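Local coordinates for protein flavin prenyltransferase UbiX (Aquifex aeolicus, PDB 2EJB) that probably joins a dimethylallyl group from dimethylallyl monophosphate to reduced FMN, making the prenylated flavin cofactor used by UbiD decarboxylases, at residues E65-G76 against K104-V113. Residues are numbered along the deposited sequence; the frame is centred on the assembly and turned at random.
Sequences EENDFTSPLASG and KNLIHRVGEV
L106, in the first turn of helix 106-117, is packed into the curve of loop 65-76. Its CG stands anti to the backbone N (chi1 176°), which directs CG to the loop; chi2 then sets CD1 and CD2 against different parts of it. L106 CD2 lies 3.4 Å from E65 O and also meets D68 O and S71 CB. L106 CD1 touches A74 CB at 3.9 Å. The backbone N of L106 gives a nearly straight hydrogen bond to E66 O (2.9 Å, 171°). Further along the helix, buried V110 sets CG2 against L73 CB, and V113 CG1 packs on G76 CA at 3.5 Å. L73 continues inward onto strands 30-35 and 82-90.

The outer side is looser. The exposed F69 ring has L106 CA over one face, and F69 CZ comes within 3.5 Å of N105 C. R109 rests CG on A74 CB. R109 NE makes a weak hydrogen bond to A74 O, 3.4 Å away at the guanidinium edge, while NH1 forms a salt bridge with E112 OE1.

N105 is the N-cap: its OD1 accepts from H108 N. E66 touches S36 and N105 lies near T94, both predicted FMN-binding residues. The contact thus joins the loop after strand 61-65 to a helix packed on the parallel sheet, an arrangement of the Rossmann-like flavoprotein fold.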
ATOM      1  N   GLU A  65     -19.062  19.824   9.655  1.00 50.10           N
ATOM      2  CA  GLU A  65     -17.820  20.439  10.113  1.00 52.29           C
ATOM      3  C   GLU A  65     -16.974  19.435  10.879  1.00 48.70           C
ATOM      4  O   GLU A  65     -17.467  18.747  11.773  1.00 45.33           O
ATOM      5  CB  GLU A  65     -18.122  21.642  11.007  1.00 57.64           C
ATOM      6  CG  GLU A  65     -18.590  22.865  10.248  1.00 64.39           C
ATOM      7  CD  GLU A  65     -17.476  23.506   9.448  1.00 69.03           C
ATOM      8  OE1 GLU A  65     -16.912  22.837   8.558  1.00 73.99           O
ATOM      9  OE2 GLU A  65     -17.156  24.684   9.713  1.00 80.66           O
ATOM     10  N   GLU A  66     -15.694  19.366  10.530  1.00 49.38           N
ATOM     11  CA  GLU A  66     -14.770  18.435  11.167  1.00 47.98           C
ATOM     12  C   GLU A  66     -14.722  18.596  12.676  1.00 45.63           C
ATOM     13  O   GLU A  66     -14.225  17.724  13.381  1.00 49.36           O
ATOM     14  CB  GLU A  66     -13.362  18.618  10.606  1.00 45.62           C
ATOM     15  CG  GLU A  66     -12.741  19.962  10.933  1.00 54.32           C
ATOM     16  CD  GLU A  66     -11.308  20.064  10.451  1.00 56.58           C
ATOM     17  OE1 GLU A  66     -10.450  19.314  10.964  1.00 60.54           O
ATOM     18  OE2 GLU A  66     -11.040  20.886   9.553  1.00 60.49           O
ATOM     19  N   ASN A  67     -15.242  19.711  13.171  1.00 47.85           N
ATOM     20  CA  ASN A  67     -15.230  19.968  14.607  1.00 51.55           C
ATOM     21  C   ASN A  67     -16.617  19.896  15.233  1.00 45.68           C
ATOM     22  O   ASN A  67     -16.756  20.006  16.448  1.00 55.29           O
ATOM     23  CB  ASN A  67     -14.635  21.350  14.879  1.00 56.06           C
ATOM     24  CG  ASN A  67     -15.489  22.473  14.309  1.00 64.89           C
ATOM     25  OD1 ASN A  67     -15.830  22.476  13.121  1.00 63.78           O
ATOM     26  ND2 ASN A  67     -15.835  23.436  15.154  1.00 68.03           N
ATOM     27  N   ASP A  68     -17.638  19.698  14.409  1.00 46.30           N
ATOM     28  CA  ASP A  68     -19.008  19.651  14.902  1.00 45.57           C
ATOM     29  C   ASP A  68     -19.460  18.305  15.447  1.00 47.25           C
ATOM     30  O   ASP A  68     -19.922  17.438  14.699  1.00 45.20           O
ATOM     31  CB  ASP A  68     -19.974  20.105  13.807  1.00 46.48           C
ATOM     32  CG  ASP A  68     -21.419  20.016  14.243  1.00 39.98           C
ATOM     33  OD1 ASP A  68     -21.667  20.118  15.461  1.00 46.13           O
ATOM     34  OD2 ASP A  68     -22.305  19.853  13.379  1.00 46.90           O
ATOM     35  N   PHE A  69     -19.352  18.152  16.765  1.00 47.83           N
ATOM     36  CA  PHE A  69     -19.742  16.916  17.434  1.00 51.03           C
ATOM     37  C   PHE A  69     -21.242  16.796  17.690  1.00 55.39           C
ATOM     38  O   PHE A  69     -21.675  15.875  18.386  1.00 54.14           O
ATOM     39  CB  PHE A  69     -18.994  16.768  18.759  1.00 54.13           C
ATOM     40  CG  PHE A  69     -17.516  16.561  18.599  1.00 56.94           C
ATOM     41  CD1 PHE A  69     -16.704  17.586  18.132  1.00 60.45           C
ATOM     42  CD2 PHE A  69     -16.936  15.336  18.913  1.00 55.49           C
ATOM     43  CE1 PHE A  69     -15.335  17.397  17.977  1.00 60.76           C
ATOM     44  CE2 PHE A  69     -15.568  15.136  18.762  1.00 58.60           C
ATOM     45  CZ  PHE A  69     -14.765  16.171  18.294  1.00 54.54           C
ATOM     46  N   THR A  70     -22.030  17.724  17.147  1.00 49.15           N
ATOM     47  CA  THR A  70     -23.479  17.664  17.315  1.00 50.89           C
ATOM     48  C   THR A  70     -24.003  16.932  16.093  1.00 47.02           C
ATOM     49  O   THR A  70     -25.150  16.481  16.056  1.00 52.03           O
ATOM     50  CB  THR A  70     -24.132  19.071  17.367  1.00 48.83           C
ATOM     51  OG1 THR A  70     -24.105  19.671  16.066  1.00 55.87           O
ATOM     52  CG2 THR A  70     -23.398  19.964  18.345  1.00 51.09           C
ATOM     53  N   SER A  71     -23.134  16.823  15.094  1.00 46.72           N
ATOM     54  CA  SER A  71     -23.436  16.146  13.840  1.00 46.30           C
ATOM     55  C   SER A  71     -24.183  14.840  14.074  1.00 46.83           C
ATOM     56  O   SER A  71     -23.913  14.124  15.036  1.00 44.47           O
ATOM     57  CB  SER A  71     -22.135  15.851  13.090  1.00 42.13           C
ATOM     58  OG  SER A  71     -22.376  15.055  11.943  1.00 38.69           O
ATOM     59  N   PRO A  72     -25.143  14.516  13.196  1.00 47.89           N
ATOM     60  CA  PRO A  72     -25.904  13.274  13.347  1.00 49.29           C
ATOM     61  C   PRO A  72     -24.965  12.076  13.325  1.00 46.08           C
ATOM     62  O   PRO A  72     -25.180  11.093  14.033  1.00 51.31           O
ATOM     63  CB  PRO A  72     -26.822  13.283  12.131  1.00 50.25           C
ATOM     64  CG  PRO A  72     -27.023  14.742  11.868  1.00 56.21           C
ATOM     65  CD  PRO A  72     -25.632  15.292  12.045  1.00 53.04           C
ATOM     66  N   LEU A  73     -23.920  12.174  12.509  1.00 44.75           N
ATOM     67  CA  LEU A  73     -22.947  11.100  12.366  1.00 41.67           C
ATOM     68  C   LEU A  73     -22.282  10.701  13.674  1.00 38.91           C
ATOM     69  O   LEU A  73     -21.734   9.606  13.783  1.00 37.73           O
ATOM     70  CB  LEU A  73     -21.861  11.493  11.364  1.00 40.73           C
ATOM     71  CG  LEU A  73     -22.282  11.815   9.928  1.00 46.36           C
ATOM     72  CD1 LEU A  73     -21.031  12.082   9.104  1.00 38.32           C
ATOM     73  CD2 LEU A  73     -23.086  10.658   9.330  1.00 37.91           C
ATOM     74  N   ALA A  74     -22.321  11.589  14.662  1.00 40.90           N
ATOM     75  CA  ALA A  74     -21.697  11.300  15.948  1.00 36.65           C
ATOM     76  C   ALA A  74     -22.641  10.557  16.879  1.00 42.18           C
ATOM     77  O   ALA A  74     -22.315  10.319  18.045  1.00 38.96           O
ATOM     78  CB  ALA A  74     -21.224  12.589  16.601  1.00 34.99           C
ATOM     79  N   SER A  75     -23.808  10.186  16.363  1.00 38.40           N
ATOM     80  CA  SER A  75     -24.787   9.460  17.166  1.00 40.60           C
ATOM     81  C   SER A  75     -24.971   8.048  16.634  1.00 38.45           C
ATOM     82  O   SER A  75     -25.272   7.862  15.454  1.00 38.21           O
ATOM     83  CB  SER A  75     -26.134  10.190  17.159  1.00 43.59           C
ATOM     84  OG  SER A  75     -26.008  11.492  17.706  1.00 58.31           O
ATOM     85  N   GLY A  76     -24.780   7.060  17.505  1.00 38.52           N
ATOM     86  CA  GLY A  76     -24.938   5.674  17.100  1.00 37.57           C
ATOM     87  C   GLY A  76     -26.344   5.424  16.605  1.00 38.10           C
ATOM     88  O   GLY A  76     -26.553   4.725  15.611  1.00 38.35           O
ATOM     89  N   LYS A 104      -9.978  13.487  18.389  1.00 53.87           N
ATOM     90  CA  LYS A 104      -9.591  14.886  18.281  1.00 56.26           C
ATOM     91  C   LYS A 104     -10.551  15.667  17.390  1.00 52.29           C
ATOM     92  O   LYS A 104     -10.619  16.890  17.469  1.00 46.16           O
ATOM     93  CB  LYS A 104      -8.174  15.002  17.718  1.00 56.27           C
ATOM     94  CG  LYS A 104      -7.688  16.432  17.534  1.00 68.57           C
ATOM     95  CD  LYS A 104      -6.193  16.464  17.266  1.00 71.02           C
ATOM     96  CE  LYS A 104      -5.685  17.874  17.011  1.00 73.16           C
ATOM     97  NZ  LYS A 104      -4.209  17.868  16.813  1.00 75.68           N
ATOM     98  N   ASN A 105     -11.284  14.958  16.536  1.00 49.88           N
ATOM     99  CA  ASN A 105     -12.244  15.586  15.634  1.00 44.36           C
ATOM    100  C   ASN A 105     -13.444  14.673  15.405  1.00 43.84           C
ATOM    101  O   ASN A 105     -13.477  13.533  15.876  1.00 41.01           O
ATOM    102  CB  ASN A 105     -11.595  15.906  14.280  1.00 51.56           C
ATOM    103  CG  ASN A 105     -11.160  14.658  13.525  1.00 46.74           C
ATOM    104  OD1 ASN A 105     -11.741  13.590  13.690  1.00 51.84           O
ATOM    105  ND2 ASN A 105     -10.140  14.794  12.678  1.00 58.15           N
ATOM    106  N   LEU A 106     -14.420  15.180  14.660  1.00 36.90           N
ATOM    107  CA  LEU A 106     -15.630  14.428  14.354  1.00 36.69           C
ATOM    108  C   LEU A 106     -15.311  13.109  13.662  1.00 34.97           C
ATOM    109  O   LEU A 106     -15.913  12.078  13.967  1.00 35.82           O
ATOM    110  CB  LEU A 106     -16.551  15.258  13.459  1.00 33.99           C
ATOM    111  CG  LEU A 106     -17.832  14.567  12.974  1.00 39.81           C
ATOM    112  CD1 LEU A 106     -18.674  14.139  14.168  1.00 36.76           C
ATOM    113  CD2 LEU A 106     -18.614  15.512  12.074  1.00 39.03           C
ATOM    114  N   ILE A 107     -14.366  13.153  12.731  1.00 31.85           N
ATOM    115  CA  ILE A 107     -13.956  11.968  11.983  1.00 35.55           C
ATOM    116  C   ILE A 107     -13.560  10.818  12.906  1.00 31.97           C
ATOM    117  O   ILE A 107     -13.941   9.666  12.683  1.00 30.27           O
ATOM    118  CB  ILE A 107     -12.770  12.299  11.041  1.00 31.22           C
ATOM    119  CG1 ILE A 107     -13.230  13.294   9.970  1.00 32.66           C
ATOM    120  CG2 ILE A 107     -12.234  11.026  10.381  1.00 27.46           C
ATOM    121  CD1 ILE A 107     -12.150  13.639   8.956  1.00 35.24           C
ATOM    122  N   HIS A 108     -12.794  11.131  13.942  1.00 34.01           N
ATOM    123  CA  HIS A 108     -12.364  10.104  14.880  1.00 35.52           C
ATOM    124  C   HIS A 108     -13.592   9.558  15.585  1.00 34.63           C
ATOM    125  O   HIS A 108     -13.734   8.349  15.755  1.00 39.78           O
ATOM    126  CB  HIS A 108     -11.379  10.703  15.884  1.00 31.27           C
ATOM    127  CG  HIS A 108     -10.178  11.327  15.244  1.00 32.53           C
ATOM    128  ND1 HIS A 108      -9.362  12.219  15.894  1.00 36.61           N
ATOM    129  CD2 HIS A 108      -9.659  11.174  13.999  1.00 25.25           C
ATOM    130  CE1 HIS A 108      -8.387  12.596  15.082  1.00 29.60           C
ATOM    131  NE2 HIS A 108      -8.547  11.975  13.930  1.00 34.48           N
ATOM    132  N   ARG A 109     -14.491  10.458  15.972  1.00 37.52           N
ATOM    133  CA  ARG A 109     -15.719  10.068  16.654  1.00 37.18           C
ATOM    134  C   ARG A 109     -16.545   9.110  15.799  1.00 34.56           C
ATOM    135  O   ARG A 109     -17.057   8.100  16.298  1.00 34.01           O
ATOM    136  CB  ARG A 109     -16.555  11.310  16.982  1.00 38.55           C
ATOM    137  CG  ARG A 109     -17.934  11.008  17.554  1.00 41.40           C
ATOM    138  CD  ARG A 109     -17.852  10.285  18.894  1.00 45.54           C
ATOM    139  NE  ARG A 109     -19.177   9.910  19.384  1.00 49.97           N
ATOM    140  CZ  ARG A 109     -19.400   9.180  20.474  1.00 50.83           C
ATOM    141  NH1 ARG A 109     -18.384   8.740  21.204  1.00 50.87           N
ATOM    142  NH2 ARG A 109     -20.641   8.885  20.829  1.00 47.93           N
ATOM    143  N   VAL A 110     -16.676   9.430  14.514  1.00 33.88           N
ATOM    144  CA  VAL A 110     -17.455   8.601  13.599  1.00 36.51           C
ATOM    145  C   VAL A 110     -16.855   7.202  13.490  1.00 34.52           C
ATOM    146  O   VAL A 110     -17.574   6.217  13.325  1.00 33.15           O
ATOM    147  CB  VAL A 110     -17.532   9.243  12.197  1.00 42.65           C
ATOM    148  CG1 VAL A 110     -18.310   8.336  11.243  1.00 39.25           C
ATOM    149  CG2 VAL A 110     -18.207  10.609  12.296  1.00 41.42           C
ATOM    150  N   GLY A 111     -15.533   7.121  13.579  1.00 35.03           N
ATOM    151  CA  GLY A 111     -14.881   5.827  13.512  1.00 30.99           C
ATOM    152  C   GLY A 111     -15.214   5.039  14.766  1.00 26.67           C
ATOM    153  O   GLY A 111     -15.487   3.844  14.710  1.00 36.08           O
ATOM    154  N   GLU A 112     -15.197   5.717  15.907  1.00 28.33           N
ATOM    155  CA  GLU A 112     -15.504   5.074  17.180  1.00 32.54           C
ATOM    156  C   GLU A 112     -16.958   4.602  17.199  1.00 32.43           C
ATOM    157  O   GLU A 112     -17.259   3.521  17.707  1.00 33.47           O
ATOM    158  CB  GLU A 112     -15.249   6.049  18.334  1.00 36.61           C
ATOM    159  CG  GLU A 112     -15.930   5.677  19.642  1.00 34.56           C
ATOM    160  CD  GLU A 112     -15.730   6.727  20.712  1.00 43.08           C
ATOM    161  OE1 GLU A 112     -15.976   7.919  20.428  1.00 35.46           O
ATOM    162  OE2 GLU A 112     -15.336   6.359  21.837  1.00 37.18           O
ATOM    163  N   VAL A 113     -17.854   5.416  16.646  1.00 32.13           N
ATOM    164  CA  VAL A 113     -19.274   5.073  16.600  1.00 30.53           C
ATOM    165  C   VAL A 113     -19.506   3.881  15.685  1.00 25.76           C
ATOM    166  O   VAL A 113     -20.251   2.965  16.030  1.00 31.72           O
ATOM    167  CB  VAL A 113     -20.137   6.260  16.103  1.00 32.47           C
ATOM    168  CG1 VAL A 113     -21.601   5.841  16.023  1.00 36.13           C
ATOM    169  CG2 VAL A 113     -19.982   7.453  17.048  1.00 30.26           C
TER